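Local coordinates for CELL WALL surface anchor family protein (Streptococcus pneumoniae, PDB 2X9Z), which forms the repeating backbone subunit of the pneumococcal pilus, a surface fibre linked to cell adhesion, at residues Asp143-Asn154 and Ser226-Glu237; Asp158-Val166 and Thr196-Val204. The protein carries 1 engineered substitution. All coordinates share one frame; numbering follows the deposited sequence.

Interaction 1 (Asp143-Asn154 and Ser226-Glu237); sequences DHGNTPKPNKPN and SADYQEITTAGE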
# COMPACT_ATOMS: atom_id res chain seq x y z
N ASP A 143 5.04 -8.10 11.92
CA ASP A 143 5.52 -7.36 10.76
C ASP A 143 5.25 -5.86 10.89
O ASP A 143 4.15 -5.45 11.27
CB ASP A 143 4.90 -7.88 9.47
CG ASP A 143 5.73 -7.50 8.26
OD1 ASP A 143 6.72 -8.22 7.98
OD2 ASP A 143 5.41 -6.47 7.61
N HIS A 144 6.25 -5.06 10.52
CA HIS A 144 6.19 -3.61 10.65
C HIS A 144 6.08 -2.89 9.31
O HIS A 144 6.15 -1.66 9.26
CB HIS A 144 7.43 -3.10 11.40
CG HIS A 144 7.55 -3.65 12.78
ND1 HIS A 144 8.25 -4.80 13.08
CD2 HIS A 144 7.06 -3.19 13.96
CE1 HIS A 144 8.18 -5.03 14.38
NE2 HIS A 144 7.47 -4.07 14.93
N GLY A 145 5.90 -3.64 8.23
CA GLY A 145 5.79 -3.05 6.91
C GLY A 145 4.44 -2.42 6.61
O GLY A 145 3.44 -2.70 7.26
N ASN A 146 4.43 -1.58 5.58
CA ASN A 146 3.21 -0.90 5.14
C ASN A 146 3.39 -0.43 3.69
O ASN A 146 4.35 -0.82 3.03
CB ASN A 146 2.86 0.26 6.08
CG ASN A 146 4.02 1.18 6.29
OD1 ASN A 146 4.67 1.58 5.33
ND2 ASN A 146 4.32 1.51 7.54
N THR A 147 2.47 0.38 3.18
CA THR A 147 2.45 0.68 1.75
C THR A 147 3.15 2.01 1.45
O THR A 147 3.19 2.90 2.30
CB THR A 147 1.00 0.65 1.20
OG1 THR A 147 1.02 0.41 -0.21
CG2 THR A 147 0.24 1.94 1.53
N PRO A 148 3.72 2.16 0.24
CA PRO A 148 4.33 3.46 -0.10
C PRO A 148 3.36 4.65 0.02
O PRO A 148 2.16 4.53 -0.26
CB PRO A 148 4.78 3.26 -1.56
CG PRO A 148 5.08 1.79 -1.62
CD PRO A 148 4.01 1.13 -0.77
N LYS A 149 3.90 5.79 0.44
CA LYS A 149 3.15 7.05 0.45
C LYS A 149 3.63 7.88 -0.74
O LYS A 149 4.80 8.27 -0.80
CB LYS A 149 3.41 7.83 1.75
CG LYS A 149 2.69 7.31 3.00
CD LYS A 149 3.30 6.00 3.51
CE LYS A 149 2.47 5.35 4.61
NZ LYS A 149 3.04 4.01 4.96
N PRO A 150 2.73 8.15 -1.71
CA PRO A 150 3.18 8.92 -2.88
C PRO A 150 3.58 10.35 -2.52
O PRO A 150 3.07 10.93 -1.56
CB PRO A 150 1.94 8.94 -3.79
CG PRO A 150 1.10 7.81 -3.33
CD PRO A 150 1.35 7.66 -1.86
N ASN A 151 4.52 10.91 -3.29
CA ASN A 151 4.95 12.29 -3.08
C ASN A 151 5.36 12.93 -4.39
O ASN A 151 5.78 12.25 -5.33
CB ASN A 151 6.13 12.34 -2.10
CG ASN A 151 6.32 13.71 -1.45
OD1 ASN A 151 5.50 14.62 -1.62
ND2 ASN A 151 7.41 13.87 -0.71
N LYS A 152 5.25 14.25 -4.45
CA LYS A 152 5.77 15.00 -5.57
C LYS A 152 7.24 15.30 -5.34
O LYS A 152 7.70 15.29 -4.19
CB LYS A 152 4.98 16.31 -5.73
CG LYS A 152 3.55 16.10 -6.18
CD LYS A 152 2.78 17.40 -6.26
CE LYS A 152 1.32 17.12 -6.58
NZ LYS A 152 0.50 18.36 -6.59
N PRO A 153 7.99 15.54 -6.42
CA PRO A 153 9.36 16.05 -6.26
C PRO A 153 9.30 17.46 -5.70
O PRO A 153 8.21 18.03 -5.61
CB PRO A 153 9.88 16.09 -7.71
CG PRO A 153 8.91 15.30 -8.53
CD PRO A 153 7.60 15.43 -7.83
N ASN A 154 10.45 18.03 -5.34
CA ASN A 154 10.48 19.44 -4.99
C ASN A 154 10.40 20.31 -6.25
O ASN A 154 10.33 19.78 -7.36
CB ASN A 154 11.70 19.80 -4.13
CG ASN A 154 13.02 19.53 -4.83
OD1 ASN A 154 13.12 19.61 -6.05
ND2 ASN A 154 14.04 19.22 -4.05
N SER A 226 11.27 -5.93 6.16
CA SER A 226 10.00 -5.33 5.76
C SER A 226 10.13 -3.81 5.70
O SER A 226 10.86 -3.22 6.50
CB SER A 226 8.88 -5.75 6.70
OG SER A 226 8.69 -7.14 6.60
N ALA A 227 9.42 -3.20 4.76
CA ALA A 227 9.55 -1.78 4.47
C ALA A 227 8.44 -0.96 5.12
O ALA A 227 7.26 -1.15 4.81
CB ALA A 227 9.57 -1.55 2.96
N ASP A 228 8.85 -0.03 5.98
CA ASP A 228 7.96 0.86 6.71
C ASP A 228 8.13 2.27 6.14
O ASP A 228 9.10 2.98 6.47
CB ASP A 228 8.33 0.79 8.20
CG ASP A 228 7.66 1.86 9.06
OD1 ASP A 228 6.76 2.60 8.58
OD2 ASP A 228 8.05 1.95 10.24
N TYR A 229 7.21 2.66 5.26
CA TYR A 229 7.29 3.96 4.58
C TYR A 229 6.70 5.03 5.50
O TYR A 229 5.55 4.93 5.96
CB TYR A 229 6.53 3.92 3.25
CG TYR A 229 7.01 2.84 2.30
CD1 TYR A 229 6.48 1.55 2.37
CD2 TYR A 229 7.96 3.11 1.32
CE1 TYR A 229 6.90 0.55 1.51
CE2 TYR A 229 8.39 2.11 0.45
CZ TYR A 229 7.86 0.84 0.54
OH TYR A 229 8.26 -0.14 -0.33
N GLN A 230 7.50 6.05 5.79
CA GLN A 230 7.10 7.10 6.72
C GLN A 230 6.09 8.05 6.06
O GLN A 230 6.08 8.22 4.84
CB GLN A 230 8.33 7.89 7.17
CG GLN A 230 9.42 7.02 7.76
CD GLN A 230 8.92 6.23 8.95
OE1 GLN A 230 8.92 4.99 8.94
NE2 GLN A 230 8.48 6.93 9.98
N GLU A 231 5.27 8.69 6.87
CA GLU A 231 4.35 9.69 6.33
C GLU A 231 5.12 10.82 5.65
O GLU A 231 6.25 11.13 6.04
CB GLU A 231 3.44 10.23 7.43
CG GLU A 231 2.54 9.19 8.08
CD GLU A 231 1.53 8.58 7.10
OE1 GLU A 231 0.97 9.31 6.25
OE2 GLU A 231 1.29 7.36 7.19
N ILE A 232 4.51 11.42 4.64
CA ILE A 232 5.13 12.52 3.90
C ILE A 232 5.06 13.82 4.69
O ILE A 232 4.02 14.15 5.27
CB ILE A 232 4.46 12.73 2.51
CG1 ILE A 232 4.52 11.45 1.68
CG2 ILE A 232 5.06 13.93 1.77
CD1 ILE A 232 5.90 10.86 1.55
N THR A 233 6.17 14.54 4.73
CA THR A 233 6.24 15.84 5.40
C THR A 233 6.63 16.97 4.44
O THR A 233 6.29 18.13 4.68
CB THR A 233 7.25 15.84 6.56
OG1 THR A 233 8.57 15.61 6.05
CG2 THR A 233 6.91 14.77 7.58
N THR A 234 7.32 16.62 3.36
CA THR A 234 7.95 17.62 2.50
C THR A 234 7.99 17.15 1.05
O THR A 234 8.40 16.03 0.77
CB THR A 234 9.41 17.84 2.94
OG1 THR A 234 9.45 18.22 4.32
CG2 THR A 234 10.08 18.91 2.08
N ALA A 235 7.57 18.00 0.12
CA ALA A 235 7.77 17.69 -1.30
C ALA A 235 9.25 17.41 -1.55
O ALA A 235 10.12 18.10 -1.03
CB ALA A 235 7.29 18.84 -2.17
N GLY A 236 9.53 16.36 -2.31
CA GLY A 236 10.91 16.02 -2.65
C GLY A 236 11.63 15.13 -1.65
O GLY A 236 12.81 14.86 -1.84
N GLU A 237 10.94 14.66 -0.61
CA GLU A 237 11.55 13.76 0.39
C GLU A 237 10.64 12.57 0.69
O GLU A 237 9.45 12.74 0.97
CB GLU A 237 11.85 14.50 1.70
CG GLU A 237 12.63 15.82 1.57
CD GLU A 237 14.09 15.65 1.18
OE1 GLU A 237 14.67 14.56 1.40
OE2 GLU A 237 14.68 16.62 0.65
O HOH W 1 13.15 18.49 -1.17
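Asn146 meets strand 226-229 with its CG lodged between its own backbone N and carbonyl carbon (chi1 52°), a torsion that turns the amide across toward Asp228 and Tyr229. From there both ends of the amide are used: OD1 takes the N-H of Tyr229 on an in-plane lone pair at 2.8 Å, while ND2 donates to Asp228 OD1, coming down on the carboxylate from above its plane. The backbone N of Asn146 also bonds to Ala227 O, so this one residue grips three consecutive residues of the strand. Beyond it, Pro148 lies over one face of the Tyr229 ring in a CH-pi contact, its CA 3.8 Å from the ring centroid, and Asn146 O sits at the ring edge. Lys149 bends at chi2 (72°) and carries NZ back to Tyr229 O at 2.9 Å; NZ is also bonded to Thr147 O, and its charge lies near Glu231, whose carboxylate is salt-bridged to Arg56. Segment 143-154, without helix or strand, joins strand 130-139 of the preceding sandwich to strand 159-166 and so probably acts as the interdomain linker, running along edge strand 226-229 and the loop after it, in what is consistent with a Cna-B-like domain. At its start Ser226 OG donates to Asp143 OD1 (2.6 Å), and Asp143 OD2 closes an Asx turn onto Gly145 N. Farther along, Ile232 CG2 packs on the Asn151 amide, which sends ND2 to Thr234 O at 2.8 Å; Glu237 N reaches that oxygen from the opposite face, closing the type II turn 234-237. Gly236 N then bonds to Lys152 O.

Interaction 2 (Asp158-Val166 and Thr196-Val204); sequences DLTLTKTWV and TLTTDKNTV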
# COMPACT_ATOMS: atom_id res chain seq x y z
N ASP A 158 13.62 17.34 -8.01
CA ASP A 158 14.40 16.36 -7.26
C ASP A 158 13.53 15.61 -6.25
O ASP A 158 12.65 16.19 -5.61
CB ASP A 158 15.57 17.03 -6.53
CG ASP A 158 16.63 17.53 -7.49
OD1 ASP A 158 16.90 16.86 -8.50
OD2 ASP A 158 17.22 18.61 -7.22
N LEU A 159 13.79 14.31 -6.11
CA LEU A 159 13.11 13.50 -5.11
C LEU A 159 14.12 12.58 -4.43
O LEU A 159 14.75 11.74 -5.07
CB LEU A 159 11.98 12.68 -5.75
CG LEU A 159 11.09 11.81 -4.85
CD1 LEU A 159 10.48 12.61 -3.69
CD2 LEU A 159 10.00 11.17 -5.69
N THR A 160 14.28 12.77 -3.12
CA THR A 160 15.30 12.07 -2.34
C THR A 160 14.70 11.02 -1.41
O THR A 160 13.76 11.29 -0.65
CB THR A 160 16.14 13.06 -1.51
OG1 THR A 160 16.79 13.98 -2.38
CG2 THR A 160 17.18 12.32 -0.68
N LEU A 161 15.25 9.82 -1.49
CA LEU A 161 14.91 8.72 -0.60
C LEU A 161 15.95 8.63 0.52
O LEU A 161 17.16 8.63 0.25
CB LEU A 161 14.91 7.43 -1.42
CG LEU A 161 14.75 6.10 -0.69
CD1 LEU A 161 13.38 6.00 -0.08
CD2 LEU A 161 14.97 4.96 -1.67
N THR A 162 15.47 8.57 1.77
CA THR A 162 16.35 8.34 2.92
C THR A 162 15.93 7.03 3.58
O THR A 162 14.75 6.80 3.79
CB THR A 162 16.27 9.49 3.95
OG1 THR A 162 16.63 10.73 3.33
CG2 THR A 162 17.19 9.24 5.13
N LYS A 163 16.90 6.19 3.89
CA LYS A 163 16.62 4.88 4.45
C LYS A 163 17.31 4.70 5.80
O LYS A 163 18.45 5.12 5.99
CB LYS A 163 17.07 3.79 3.49
CG LYS A 163 16.52 2.42 3.79
CD LYS A 163 16.95 1.44 2.72
CE LYS A 163 16.20 0.17 2.87
NZ LYS A 163 16.41 -0.28 4.27
N THR A 164 16.59 4.09 6.75
CA THR A 164 17.19 3.66 8.01
C THR A 164 16.90 2.18 8.21
O THR A 164 16.02 1.63 7.56
CB THR A 164 16.65 4.45 9.23
OG1 THR A 164 15.22 4.41 9.22
CG2 THR A 164 17.11 5.90 9.21
N TRP A 165 17.63 1.56 9.12
CA TRP A 165 17.51 0.12 9.35
C TRP A 165 17.40 -0.16 10.85
O TRP A 165 18.15 0.40 11.65
CB TRP A 165 18.74 -0.61 8.81
CG TRP A 165 19.03 -0.42 7.34
CD1 TRP A 165 19.62 0.67 6.74
CD2 TRP A 165 18.80 -1.37 6.30
NE1 TRP A 165 19.77 0.44 5.39
CE2 TRP A 165 19.27 -0.80 5.09
CE3 TRP A 165 18.25 -2.66 6.27
CZ2 TRP A 165 19.20 -1.48 3.87
CZ3 TRP A 165 18.18 -3.32 5.05
CH2 TRP A 165 18.65 -2.73 3.87
N VAL A 166 16.47 -1.04 11.22
CA VAL A 166 16.32 -1.47 12.61
C VAL A 166 16.10 -2.98 12.67
O VAL A 166 15.66 -3.59 11.69
CB VAL A 166 15.14 -0.76 13.32
CG1 VAL A 166 15.36 0.74 13.32
CG2 VAL A 166 13.81 -1.11 12.67
N THR A 196 19.58 2.42 -6.64
CA THR A 196 20.19 1.47 -5.72
C THR A 196 20.88 2.22 -4.59
O THR A 196 21.60 3.19 -4.83
CB THR A 196 21.23 0.60 -6.45
OG1 THR A 196 20.58 -0.22 -7.42
CG2 THR A 196 21.98 -0.27 -5.46
N LEU A 197 20.65 1.76 -3.37
CA LEU A 197 21.31 2.32 -2.21
C LEU A 197 22.35 1.32 -1.72
O LEU A 197 22.02 0.24 -1.23
CB LEU A 197 20.28 2.57 -1.11
CG LEU A 197 20.68 3.41 0.10
CD1 LEU A 197 21.08 4.80 -0.34
CD2 LEU A 197 19.52 3.47 1.09
N THR A 198 23.62 1.67 -1.88
CA THR A 198 24.69 0.82 -1.37
C THR A 198 24.72 0.91 0.15
O THR A 198 24.15 1.83 0.74
CB THR A 198 26.06 1.22 -1.92
OG1 THR A 198 26.29 2.61 -1.65
CG2 THR A 198 26.11 0.99 -3.42
N THR A 199 25.38 -0.05 0.78
CA THR A 199 25.32 -0.18 2.23
C THR A 199 26.10 0.89 2.97
O THR A 199 25.96 1.03 4.18
CB THR A 199 25.80 -1.57 2.67
OG1 THR A 199 27.13 -1.80 2.19
CG2 THR A 199 24.88 -2.64 2.11
N ASP A 200 26.91 1.66 2.24
CA ASP A 200 27.68 2.76 2.80
C ASP A 200 26.94 4.10 2.71
O ASP A 200 27.49 5.14 3.09
CB ASP A 200 29.03 2.88 2.10
CG ASP A 200 28.90 3.21 0.62
OD1 ASP A 200 28.10 2.54 -0.06
OD2 ASP A 200 29.60 4.12 0.14
N LYS A 201 25.71 4.07 2.20
CA LYS A 201 24.91 5.28 2.01
C LYS A 201 23.52 5.14 2.61
O LYS A 201 23.01 4.03 2.77
CB LYS A 201 24.80 5.61 0.52
N ASN A 202 22.89 6.27 2.92
CA ASN A 202 21.53 6.25 3.46
C ASN A 202 20.58 7.11 2.65
O ASN A 202 19.40 7.19 2.97
CB ASN A 202 21.51 6.70 4.93
CG ASN A 202 22.12 5.67 5.86
OD1 ASN A 202 23.32 5.71 6.16
ND2 ASN A 202 21.30 4.74 6.34
N THR A 203 21.08 7.76 1.61
CA THR A 203 20.23 8.59 0.76
C THR A 203 20.54 8.39 -0.70
O THR A 203 21.68 8.10 -1.07
CB THR A 203 20.36 10.09 1.07
OG1 THR A 203 21.68 10.54 0.72
CG2 THR A 203 20.09 10.38 2.53
N VAL A 204 19.52 8.56 -1.53
CA VAL A 204 19.69 8.57 -2.97
C VAL A 204 18.65 9.51 -3.59
O VAL A 204 17.51 9.56 -3.14
CB VAL A 204 19.59 7.14 -3.55
CG1 VAL A 204 18.22 6.54 -3.30
CG2 VAL A 204 19.94 7.14 -5.04
O HOH W 2 21.33 1.70 3.36
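Lys163 and Leu197 meet through the aliphatic part of the lysine, which can be followed outward from the strand. Lys163 CB sits 3.4 Å from Leu197 CD2, tighter than a usual carbon contact; CG passes the same methyl more loosely, and Lys163 CD returns to 3.7 Å from Leu197 CD2. With CG anti to the backbone N (chi1 -165°) the chain runs extended to CE, then turns at chi4 and places NZ 2.9 Å above the plane of the Trp165 ring, over its centre. NZ is no free ammonium: it is joined covalently to CG of Asn242, the Lys-Asn isopeptide bond familiar from Gram-positive pilins, which ties strand 159-166 to strand 237-243.

The backbones pair antiparallel. Leu161 and Val204 form a hydrogen-bonded pair, Leu161 N reaching Val204 O at 2.8 Å, and their side chains meet obliquely through Leu161 CB and Val204 CG1. Thr162 and Thr203 are a non-hydrogen-bonded pair whose side chains lie side by side, Thr203 CG2 against Thr162 OG1. Just before the strand, Asn202 clasps Lys163 twice: its O accepts from Lys163 N, and its side-chain ND2 donates to Lys163 O at 2.9 Å. A water bridges Trp165 NE1 and Lys201 O. Strand 203-206 is an outer strand of the four-stranded sheet, with strand 237-243 on the other side of 159-166, while Leu161 and Lys163 pack on Phe181 of strand 179-185 in the facing sheet of this Cna-B-like sandwich.

How the interactions relate
Interactions 1 and 2 work on the same four-stranded sheet, at its two outer strands: 143-154 runs along 226-229, whereas 203-204 pairs with 159-166. Their centres lie about 13 Å apart, and the contacts meet where strand 237-243 begins. There Gly236 O is 2.9 Å from Thr160 N, a probable hydrogen bond, and Gly236 C packs 3.4 Å from Leu159 CD1; Pro153 CB likewise approaches Asp158 O at 3.5 Å. Gly236 therefore serves both, bonding to Lys152 through its N and facing Thr160 through its O. The covalent link of Lys163 to Asn242 joins the two inner strands, 159-166 and 237-243, consistent with a stabilising role as in other Gram-positive pilins.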